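Polysaccharide Lyase Family 6 (Bacteroides cellulosilyticus, PDB 6QPS) probably depolymerises alginate as a calcium-containing lyase specific for mannuronic acid, cleaving the chain by beta-elimination. Local coordinates at residues G299-D304 with N344-Y349; S355-G360 with P383-V388; V371-N376 with F397-N402. One frame throughout, in Å; residues are numbered along the deposited sequence. Where two conformers were deposited one is given.

Contact 1: residues G299-D304 with N344-Y349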
loop_
_atom_site.group_PDB
_atom_site.type_symbol
_atom_site.label_atom_id
_atom_site.label_comp_id
_atom_site.label_asym_id
_atom_site.label_seq_id
_atom_site.Cartn_x
_atom_site.Cartn_y
_atom_site.Cartn_z
ATOM N N GLY A 299 11.451 -15.573 2.789
ATOM C CA GLY A 299 12.563 -14.675 2.975
ATOM C C GLY A 299 12.283 -13.369 3.672
ATOM O O GLY A 299 13.217 -12.570 3.834
ATOM N N HIS A 300 11.058 -13.123 4.101
ATOM C CA HIS A 300 10.659 -11.833 4.663
ATOM C C HIS A 300 11.190 -11.646 6.080
ATOM O O HIS A 300 11.420 -12.610 6.824
ATOM C CB HIS A 300 9.128 -11.696 4.707
ATOM C CG HIS A 300 8.434 -12.230 3.487
ATOM N ND1 HIS A 300 8.592 -11.692 2.220
ATOM C CD2 HIS A 300 7.588 -13.277 3.358
ATOM C CE1 HIS A 300 7.851 -12.394 1.373
ATOM N NE2 HIS A 300 7.229 -13.348 2.042
ATOM N N THR A 301 11.371 -10.380 6.453
ATOM C CA THR A 301 11.720 -9.985 7.818
ATOM C C THR A 301 10.621 -9.063 8.343
ATOM O O THR A 301 10.325 -8.039 7.720
ATOM C CB THR A 301 13.101 -9.326 7.854
ATOM O OG1 THR A 301 14.079 -10.235 7.312
ATOM C CG2 THR A 301 13.495 -8.997 9.289
ATOM N N VAL A 302 9.999 -9.446 9.460
ATOM C CA VAL A 302 8.787 -8.808 9.987
ATOM C C VAL A 302 9.085 -8.407 11.431
ATOM O O VAL A 302 9.108 -9.262 12.331
ATOM C CB VAL A 302 7.602 -9.774 9.920
ATOM C CG1 VAL A 302 6.350 -9.129 10.459
ATOM C CG2 VAL A 302 7.388 -10.301 8.499
ATOM N N TYR A 303 9.338 -7.110 11.653
ATOM C CA TYR A 303 9.899 -6.594 12.897
ATOM C C TYR A 303 9.164 -5.361 13.401
ATOM O O TYR A 303 8.919 -4.427 12.639
ATOM C CB TYR A 303 11.375 -6.233 12.621
ATOM C CG TYR A 303 12.074 -5.429 13.694
ATOM C CD1 TYR A 303 12.231 -5.964 14.958
ATOM C CD2 TYR A 303 12.592 -4.151 13.438
ATOM C CE1 TYR A 303 12.856 -5.250 15.958
ATOM C CE2 TYR A 303 13.252 -3.447 14.423
ATOM C CZ TYR A 303 13.378 -4.001 15.686
ATOM O OH TYR A 303 14.017 -3.318 16.704
ATOM N N ASP A 304 8.872 -5.328 14.705
ATOM C CA ASP A 304 8.404 -4.116 15.396
ATOM C C ASP A 304 7.020 -3.643 14.951
ATOM O O ASP A 304 6.699 -2.469 15.122
ATOM C CB ASP A 304 9.462 -2.993 15.295
ATOM C CG ASP A 304 9.235 -1.844 16.276
ATOM O OD1 ASP A 304 8.935 -2.139 17.451
ATOM O OD2 ASP A 304 9.391 -0.679 15.853
ATOM N N ASN A 344 11.885 -19.430 5.685
ATOM C CA ASN A 344 12.955 -18.486 6.028
ATOM C C ASN A 344 12.407 -17.099 6.342
ATOM O O ASN A 344 12.865 -16.090 5.806
ATOM C CB ASN A 344 14.025 -18.423 4.934
ATOM C CG ASN A 344 14.407 -19.789 4.430
ATOM O OD1 ASN A 344 14.647 -20.729 5.206
ATOM N ND2 ASN A 344 14.489 -19.927 3.118
ATOM N N VAL A 345 11.412 -17.053 7.221
ATOM C CA VAL A 345 10.737 -15.819 7.598
ATOM C C VAL A 345 11.005 -15.570 9.080
ATOM O O VAL A 345 10.790 -16.459 9.918
ATOM C CB VAL A 345 9.217 -15.888 7.318
ATOM C CG1 VAL A 345 8.502 -14.665 7.874
ATOM C CG2 VAL A 345 8.934 -16.011 5.811
ATOM N N ASP A 346 11.507 -14.372 9.401
ATOM C CA ASP A 346 11.794 -13.956 10.770
ATOM C C ASP A 346 10.688 -13.019 11.244
ATOM O O ASP A 346 10.486 -11.957 10.651
ATOM C CB ASP A 346 13.147 -13.228 10.778
ATOM C CG ASP A 346 13.595 -12.800 12.166
ATOM O OD1 ASP A 346 13.240 -13.474 13.161
ATOM O OD2 ASP A 346 14.309 -11.782 12.259
ATOM N N ILE A 347 9.978 -13.411 12.307
ATOM C CA ILE A 347 8.860 -12.659 12.881
ATOM C C ILE A 347 9.234 -12.337 14.324
ATOM O O ILE A 347 9.075 -13.177 15.216
ATOM C CB ILE A 347 7.532 -13.427 12.780
ATOM C CG1 ILE A 347 7.310 -13.889 11.322
ATOM C CG2 ILE A 347 6.399 -12.563 13.263
ATOM C CD1 ILE A 347 6.079 -14.773 11.067
ATOM N N ALA A 348 9.754 -11.117 14.556
ATOM C CA ALA A 348 10.383 -10.747 15.810
ATOM C C ALA A 348 9.917 -9.398 16.350
ATOM O O ALA A 348 9.819 -8.403 15.626
ATOM C CB ALA A 348 11.900 -10.715 15.616
ATOM N N TYR A 349 9.710 -9.350 17.662
ATOM C CA TYR A 349 9.538 -8.080 18.383
ATOM C C TYR A 349 8.283 -7.332 17.934
ATOM O O TYR A 349 8.262 -6.104 17.918
ATOM C CB TYR A 349 10.810 -7.187 18.358
ATOM C CG TYR A 349 11.895 -7.678 19.309
ATOM C CD1 TYR A 349 11.812 -7.415 20.661
ATOM C CD2 TYR A 349 12.994 -8.434 18.857
ATOM C CE1 TYR A 349 12.753 -7.885 21.554
ATOM C CE2 TYR A 349 13.968 -8.918 19.755
ATOM C CZ TYR A 349 13.833 -8.643 21.114
ATOM O OH TYR A 349 14.721 -9.084 22.071
HETATM O O HOH W 1 9.891 -3.825 19.245
#
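The ring of Tyr303 meets Ala348 O at its edge, near the ring plane, with CD1 of Tyr303 3.5 Å from that oxygen. One face of the ring is occupied by the next residue in its own segment, Asp304, whose CB lies 3.7 Å above the ring plane, over its centre. Tyr349 CB approaches obliquely, 3.7 Å from Tyr303 CE1, while the Tyr349 ring leads away to stack on His375. With CG anti to the backbone N (chi1 168°), the end of the Tyr303 ring comes nearer to 344-349, beside Ala348 O and Tyr349 CB. At the other end His300 CD2 lies 3.9 Å from Val345 CG2, again obliquely, and the ring's rotation is fixed from outside: ND1 takes a bond from Asn275 N, and NE2 bonds Ile296 O.

Between these groups the strands run 2° from parallel, each residue facing one partner: Thr301 with Asp346, Val302 with Ile347, Tyr303 with Ala348. His300 O accepts from Asp346 N, Val302 N reaches Asp346 O at 2.8 Å, Val302 O accepts from Ala348 N, and a weak bond of 3.3 Å from Asp304 N to Ala348 O ends the series. Beyond it a water gives one bond to Asp304 OD1 (2.6 Å) and one to Tyr349 O (3.1 Å).

Val302 and Ile347 share the apolar face that packs inside the parallel beta-helix, whereas Thr301, Asp346 and Tyr303 line the other. There Asp346 OD1 forms a salt bridge with Arg372, and Asp304 OD2 bonds Ser279. The contact therefore joins two coils through backbone pairing, and its carboxylates have partners on adjoining coils, which probably stabilises their ionised form.

Contact 2: residues S355-G360 with P383-V388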
loop_
_atom_site.group_PDB
_atom_site.type_symbol
_atom_site.label_atom_id
_atom_site.label_comp_id
_atom_site.label_asym_id
_atom_site.label_seq_id
_atom_site.Cartn_x
_atom_site.Cartn_y
_atom_site.Cartn_z
ATOM N N SER A 355 -5.681 -9.559 18.795
ATOM C CA SER A 355 -5.554 -9.897 17.382
ATOM C C SER A 355 -4.968 -11.304 17.262
ATOM O O SER A 355 -4.004 -11.642 17.948
ATOM C CB SER A 355 -4.611 -8.888 16.698
ATOM O OG SER A 355 -5.110 -7.555 16.830
ATOM N N SER A 356 -5.538 -12.112 16.366
ATOM C CA SER A 356 -5.276 -13.551 16.355
ATOM C C SER A 356 -3.928 -13.917 15.704
ATOM O O SER A 356 -3.337 -13.163 14.909
ATOM C CB SER A 356 -6.364 -14.271 15.562
ATOM O OG SER A 356 -6.140 -13.997 14.180
ATOM N N LEU A 357 -3.475 -15.139 16.017
ATOM C CA LEU A 357 -2.383 -15.815 15.307
ATOM C C LEU A 357 -2.995 -17.033 14.627
ATOM O O LEU A 357 -3.592 -17.876 15.301
ATOM C CB LEU A 357 -1.279 -16.259 16.273
ATOM C CG LEU A 357 -0.618 -15.140 17.067
ATOM C CD1 LEU A 357 0.365 -15.736 18.092
ATOM C CD2 LEU A 357 0.073 -14.123 16.199
ATOM N N GLU A 358 -2.828 -17.146 13.304
ATOM C CA GLU A 358 -3.396 -18.254 12.544
ATOM C C GLU A 358 -2.271 -18.872 11.724
ATOM O O GLU A 358 -1.765 -18.232 10.795
ATOM C CB GLU A 358 -4.531 -17.752 11.646
ATOM C CG GLU A 358 -5.182 -18.832 10.837
ATOM C CD GLU A 358 -6.355 -18.326 10.000
ATOM O OE1 GLU A 358 -7.057 -17.356 10.400
ATOM O OE2 GLU A 358 -6.566 -18.917 8.923
ATOM N N LEU A 359 -1.880 -20.092 12.077
ATOM C CA LEU A 359 -0.672 -20.709 11.533
ATOM C C LEU A 359 -1.003 -22.016 10.832
ATOM O O LEU A 359 -1.512 -22.953 11.457
ATOM C CB LEU A 359 0.347 -20.972 12.644
ATOM C CG LEU A 359 0.624 -19.810 13.591
ATOM C CD1 LEU A 359 1.612 -20.245 14.681
ATOM C CD2 LEU A 359 1.125 -18.590 12.812
ATOM N N GLY A 360 -0.666 -22.101 9.546
ATOM C CA GLY A 360 -0.819 -23.338 8.811
ATOM C C GLY A 360 -2.106 -23.517 8.033
ATOM O O GLY A 360 -2.341 -24.611 7.510
ATOM N N PRO A 383 -7.453 -15.311 24.279
ATOM C CA PRO A 383 -6.558 -15.569 23.147
ATOM C C PRO A 383 -7.256 -16.270 21.989
ATOM O O PRO A 383 -8.109 -17.149 22.171
ATOM C CB PRO A 383 -5.473 -16.466 23.760
ATOM C CG PRO A 383 -6.169 -17.189 24.870
ATOM C CD PRO A 383 -7.217 -16.245 25.405
ATOM N N ASP A 384 -6.856 -15.867 20.788
ATOM C CA ASP A 384 -7.330 -16.437 19.527
ATOM C C ASP A 384 -6.099 -16.976 18.801
ATOM O O ASP A 384 -5.425 -16.268 18.042
ATOM C CB ASP A 384 -8.065 -15.384 18.698
ATOM C CG ASP A 384 -8.785 -15.980 17.495
ATOM O OD1 ASP A 384 -8.603 -17.187 17.206
ATOM O OD2 ASP A 384 -9.534 -15.218 16.846
ATOM N N LEU A 385 -5.811 -18.252 19.046
ATOM C CA LEU A 385 -4.655 -18.935 18.476
ATOM C C LEU A 385 -5.171 -20.144 17.718
ATOM O O LEU A 385 -5.826 -21.004 18.309
ATOM C CB LEU A 385 -3.708 -19.398 19.585
ATOM C CG LEU A 385 -2.563 -20.320 19.151
ATOM C CD1 LEU A 385 -1.632 -19.629 18.204
ATOM C CD2 LEU A 385 -1.806 -20.837 20.389
ATOM N N LYS A 386 -4.888 -20.194 16.419
ATOM C CA LYS A 386 -5.367 -21.248 15.533
ATOM C C LYS A 386 -4.151 -21.915 14.887
ATOM O O LYS A 386 -3.378 -21.247 14.196
ATOM C CB LYS A 386 -6.276 -20.665 14.437
ATOM C CG LYS A 386 -7.455 -19.978 14.926
ATOM C CD LYS A 386 -8.087 -21.058 15.416
ATOM C CE LYS A 386 -8.203 -20.857 16.814
ATOM N NZ LYS A 386 -9.183 -21.489 17.321
ATOM N N ILE A 387 -3.980 -23.209 15.130
ATOM C CA ILE A 387 -2.909 -23.985 14.518
ATOM C C ILE A 387 -3.540 -25.119 13.727
ATOM O O ILE A 387 -4.334 -25.895 14.273
ATOM C CB ILE A 387 -1.928 -24.541 15.565
ATOM C CG1 ILE A 387 -1.248 -23.394 16.312
ATOM C CG2 ILE A 387 -0.900 -25.441 14.898
ATOM C CD1 ILE A 387 -0.714 -23.805 17.672
ATOM N N VAL A 388 -3.183 -25.212 12.451
ATOM C CA VAL A 388 -3.715 -26.211 11.528
ATOM C C VAL A 388 -2.622 -27.218 11.199
ATOM O O VAL A 388 -1.457 -26.845 11.061
ATOM C CB VAL A 388 -4.213 -25.515 10.246
ATOM C CG1 VAL A 388 -4.707 -26.523 9.249
ATOM C CG2 VAL A 388 -5.276 -24.481 10.587
#
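Asp384 lays its carboxylate against the methylene of Ser356, with Asp384 CG 3.5 Å from Ser356 CB. The same carbon also meets the backbone, Ser356 CB standing 3.3 Å from Asp384 O. On the face shared by the leucines, Leu385 reaches across: with its CG anti to the backbone N (chi1 171°), the CD1 branch comes to 3.9 Å from Leu357 CB. On the reverse face Glu358 CG and Lys386 CB touch loosely at 4.2 Å, their chains crossing at a slant; the amino end of Lys386 leads away, and Glu358 OE2 is held instead by Ser361 OG. At the far end Val388 presses its CB, 3.4 Å distant, on Gly360 O.

Between these two faces runs a regular parallel ladder, its two axes 4.8 Å apart and inclined by 0°. Leu357 N donates to Asp384 O, Lys386 N to Leu357 O, Leu359 N to Lys386 O (2.8 Å, the shortest) and Val388 N to Leu359 O. Such in-register stacking of strands from successive coils defines the parallel beta-helix, the fold of the chondroitinase B family to which this lyase belongs.

Strand 313-318 supports the other edge of 355-360, bonding through the backbones of Leu315 and Val317. Ser356 OG, in the crowded position between N and carbonyl carbon (chi1 73°), turns from Asp384 to reach Gly314 N. Inward, Leu357 is backed by Phe373 and Phe378, Leu359 by Phe397 and Phe399. At Gly360 the chain turns a corner with positive phi; a CB on Gly360 would come within 2.8 Å of Val388 O and would also be jammed against the preceding carbonyl oxygen, which calls for glycine. Further out, Ile387 rests on Leu394 and Tyr417.

Contact 3: residues V371-N376 with F397-N402; sequences VRFAHN and FLFLDN
Val371 to Ala374 pair in register with Phe397 to Leu400 as parallel strands, 12° apart, joined by bonds such as Phe373 N to Leu398 O at 2.9 Å. Val371 CB sits over one face of the Phe397 ring, 4.1 Å from its centroid, a CH-pi contact. Phe373 CD1 meets the edge of the Phe399 ring, 4.0 Å from CD1. Asn402 CG, anti to its carbonyl carbon (chi1 -54°), sets the amide alongside that of Asn376, their planes 9° apart. Asn402 OD1 accepts from Asn376 N (2.9 Å) and Asn376 ND2 (3.1 Å), while Asn402 ND2 donates to Phe373 O from above its carbonyl plane, on the opposite face from Leu400 N. Asn376 ND2 lies 3.3 Å over the centre of the Phe373 ring. With an alanine in place of Asn402, Asn376 N and ND2 would probably lose their shared acceptor and Phe373 O one of these two donors. One water bridges His375 NE2 and Asp401 OD2; another bonds ND1 and reaches Asp401 O weakly. Asn376 OD1 accepts from Asn350 N and ND2 bonds Ile347 O, repeating the pattern one coil back, as in an asparagine ladder; strand 345-353 borders one side, 424-426 the other, and Leu357 and Leu359 face the aromatic interior.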
loop_
_atom_site.group_PDB
_atom_site.type_symbol
_atom_site.label_atom_id
_atom_site.label_comp_id
_atom_site.label_asym_id
_atom_site.label_seq_id
_atom_site.Cartn_x
_atom_site.Cartn_y
_atom_site.Cartn_z
ATOM N N VAL A 371 10.320 -20.776 9.964
ATOM C CA VAL A 371 9.700 -19.550 10.450
ATOM C C VAL A 371 10.094 -19.380 11.909
ATOM O O VAL A 371 9.888 -20.285 12.726
ATOM C CB VAL A 371 8.175 -19.605 10.319
ATOM C CG1 VAL A 371 7.537 -18.302 10.796
ATOM C CG2 VAL A 371 7.782 -19.876 8.886
ATOM N N ARG A 372 10.683 -18.246 12.250
ATOM C CA ARG A 372 11.025 -17.954 13.634
ATOM C C ARG A 372 10.008 -16.971 14.174
ATOM O O ARG A 372 9.755 -15.940 13.547
ATOM C CB ARG A 372 12.445 -17.393 13.772
ATOM C CG ARG A 372 12.904 -17.364 15.247
ATOM C CD ARG A 372 14.309 -16.766 15.432
ATOM N NE ARG A 372 14.268 -15.324 15.179
ATOM C CZ ARG A 372 14.697 -14.368 16.004
ATOM N NH1 ARG A 372 15.264 -14.658 17.163
ATOM N NH2 ARG A 372 14.553 -13.111 15.626
ATOM N N PHE A 373 9.376 -17.314 15.297
ATOM C CA PHE A 373 8.427 -16.433 15.982
ATOM C C PHE A 373 9.024 -16.171 17.371
ATOM O O PHE A 373 8.902 -17.005 18.270
ATOM C CB PHE A 373 7.040 -17.115 16.029
ATOM C CG PHE A 373 5.930 -16.209 16.520
ATOM C CD1 PHE A 373 5.533 -16.225 17.853
ATOM C CD2 PHE A 373 5.279 -15.369 15.646
ATOM C CE1 PHE A 373 4.497 -15.372 18.313
ATOM C CE2 PHE A 373 4.257 -14.523 16.088
ATOM C CZ PHE A 373 3.871 -14.532 17.430
ATOM N N ALA A 374 9.689 -15.023 17.534
ATOM C CA ALA A 374 10.498 -14.751 18.711
ATOM C C ALA A 374 10.230 -13.352 19.256
ATOM O O ALA A 374 10.133 -12.382 18.503
ATOM C CB ALA A 374 11.994 -14.892 18.382
ATOM N N HIS A 375 10.163 -13.247 20.578
ATOM C CA HIS A 375 10.116 -11.963 21.286
ATOM C C HIS A 375 8.887 -11.146 20.936
ATOM O O HIS A 375 8.915 -9.917 20.979
ATOM C CB HIS A 375 11.380 -11.123 21.074
ATOM C CG HIS A 375 12.611 -11.788 21.571
ATOM N ND1 HIS A 375 12.841 -11.997 22.909
ATOM C CD2 HIS A 375 13.675 -12.310 20.912
ATOM C CE1 HIS A 375 13.999 -12.617 23.058
ATOM N NE2 HIS A 375 14.518 -12.831 21.860
ATOM N N ASN A 376 7.793 -11.819 20.600
ATOM C CA ASN A 376 6.534 -11.152 20.322
ATOM C C ASN A 376 5.658 -11.132 21.570
ATOM O O ASN A 376 5.676 -12.059 22.385
ATOM C CB ASN A 376 5.771 -11.851 19.192
ATOM C CG ASN A 376 6.572 -11.912 17.907
ATOM O OD1 ASN A 376 6.729 -10.927 17.204
ATOM N ND2 ASN A 376 7.136 -13.067 17.626
ATOM N N PHE A 397 8.373 -24.252 12.812
ATOM C CA PHE A 397 8.417 -23.029 13.597
ATOM C C PHE A 397 9.394 -23.177 14.759
ATOM O O PHE A 397 9.495 -24.236 15.379
ATOM C CB PHE A 397 7.017 -22.708 14.197
ATOM C CG PHE A 397 6.066 -22.055 13.240
ATOM C CD1 PHE A 397 5.402 -22.792 12.277
ATOM C CD2 PHE A 397 5.813 -20.704 13.314
ATOM C CE1 PHE A 397 4.537 -22.183 11.385
ATOM C CE2 PHE A 397 4.956 -20.089 12.417
ATOM C CZ PHE A 397 4.323 -20.810 11.463
ATOM N N LEU A 398 10.097 -22.108 15.066
ATOM C CA LEU A 398 10.831 -21.964 16.318
ATOM C C LEU A 398 10.111 -20.871 17.098
ATOM O O LEU A 398 10.100 -19.714 16.663
ATOM C CB LEU A 398 12.288 -21.590 16.046
ATOM C CG LEU A 398 13.132 -21.144 17.253
ATOM C CD1 LEU A 398 13.197 -22.250 18.303
ATOM C CD2 LEU A 398 14.540 -20.741 16.823
ATOM N N PHE A 399 9.465 -21.240 18.204
ATOM C CA PHE A 399 8.807 -20.282 19.092
ATOM C C PHE A 399 9.768 -20.010 20.239
ATOM O O PHE A 399 10.104 -20.932 20.993
ATOM C CB PHE A 399 7.500 -20.835 19.658
ATOM C CG PHE A 399 6.466 -21.182 18.636
ATOM C CD1 PHE A 399 5.572 -20.229 18.169
ATOM C CD2 PHE A 399 6.361 -22.466 18.169
ATOM C CE1 PHE A 399 4.602 -20.560 17.224
ATOM C CE2 PHE A 399 5.374 -22.811 17.246
ATOM C CZ PHE A 399 4.517 -21.847 16.763
ATOM N N LEU A 400 10.201 -18.757 20.388
ATOM C CA LEU A 400 11.247 -18.422 21.344
ATOM C C LEU A 400 10.963 -17.117 22.081
ATOM O O LEU A 400 10.853 -16.057 21.466
ATOM C CB LEU A 400 12.577 -18.329 20.610
ATOM C CG LEU A 400 13.783 -18.073 21.476
ATOM C CD1 LEU A 400 13.991 -19.189 22.484
ATOM C CD2 LEU A 400 15.007 -17.921 20.594
ATOM N N ASP A 401 10.868 -17.201 23.406
ATOM C CA ASP A 401 10.837 -16.027 24.275
ATOM C C ASP A 401 9.747 -15.025 23.881
ATOM O O ASP A 401 9.948 -13.808 23.924
ATOM C CB ASP A 401 12.216 -15.371 24.331
ATOM C CG ASP A 401 13.259 -16.249 25.010
ATOM O OD1 ASP A 401 12.887 -17.024 25.929
ATOM O OD2 ASP A 401 14.459 -16.143 24.644
ATOM N N ASN A 402 8.557 -15.533 23.591
ATOM C CA ASN A 402 7.375 -14.690 23.447
ATOM C C ASN A 402 6.680 -14.511 24.799
ATOM O O ASN A 402 6.917 -15.256 25.752
ATOM C CB ASN A 402 6.422 -15.320 22.429
ATOM C CG ASN A 402 7.099 -15.604 21.098
ATOM O OD1 ASN A 402 7.327 -14.696 20.301
ATOM N ND2 ASN A 402 7.439 -16.874 20.854
HETATM O O HOH W 2 16.084 -15.279 22.507
HETATM O O HOH W 3 11.352 -10.872 24.768
#

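From the N terminus, contact 1 comes first, closing a loop of 39 residues between 299-304 and 344-349 before the others open. Contact 2 then opens at 355-360, contact 3 at 371-376; contact 2 closes at 383-388 and contact 3 at 397-402, so these two cross. The crossing reflects the winding of the coil, which visits one face and then another in each turn. Contacts 1 and 3 lie on one face, centres about 10 Å apart, because strands 345-353 and 371-379 are neighbours there. Contact 2 is on another face, its centre about 14 Å from that of contact 3, and meets it through the apolar interior; it does not touch contact 1.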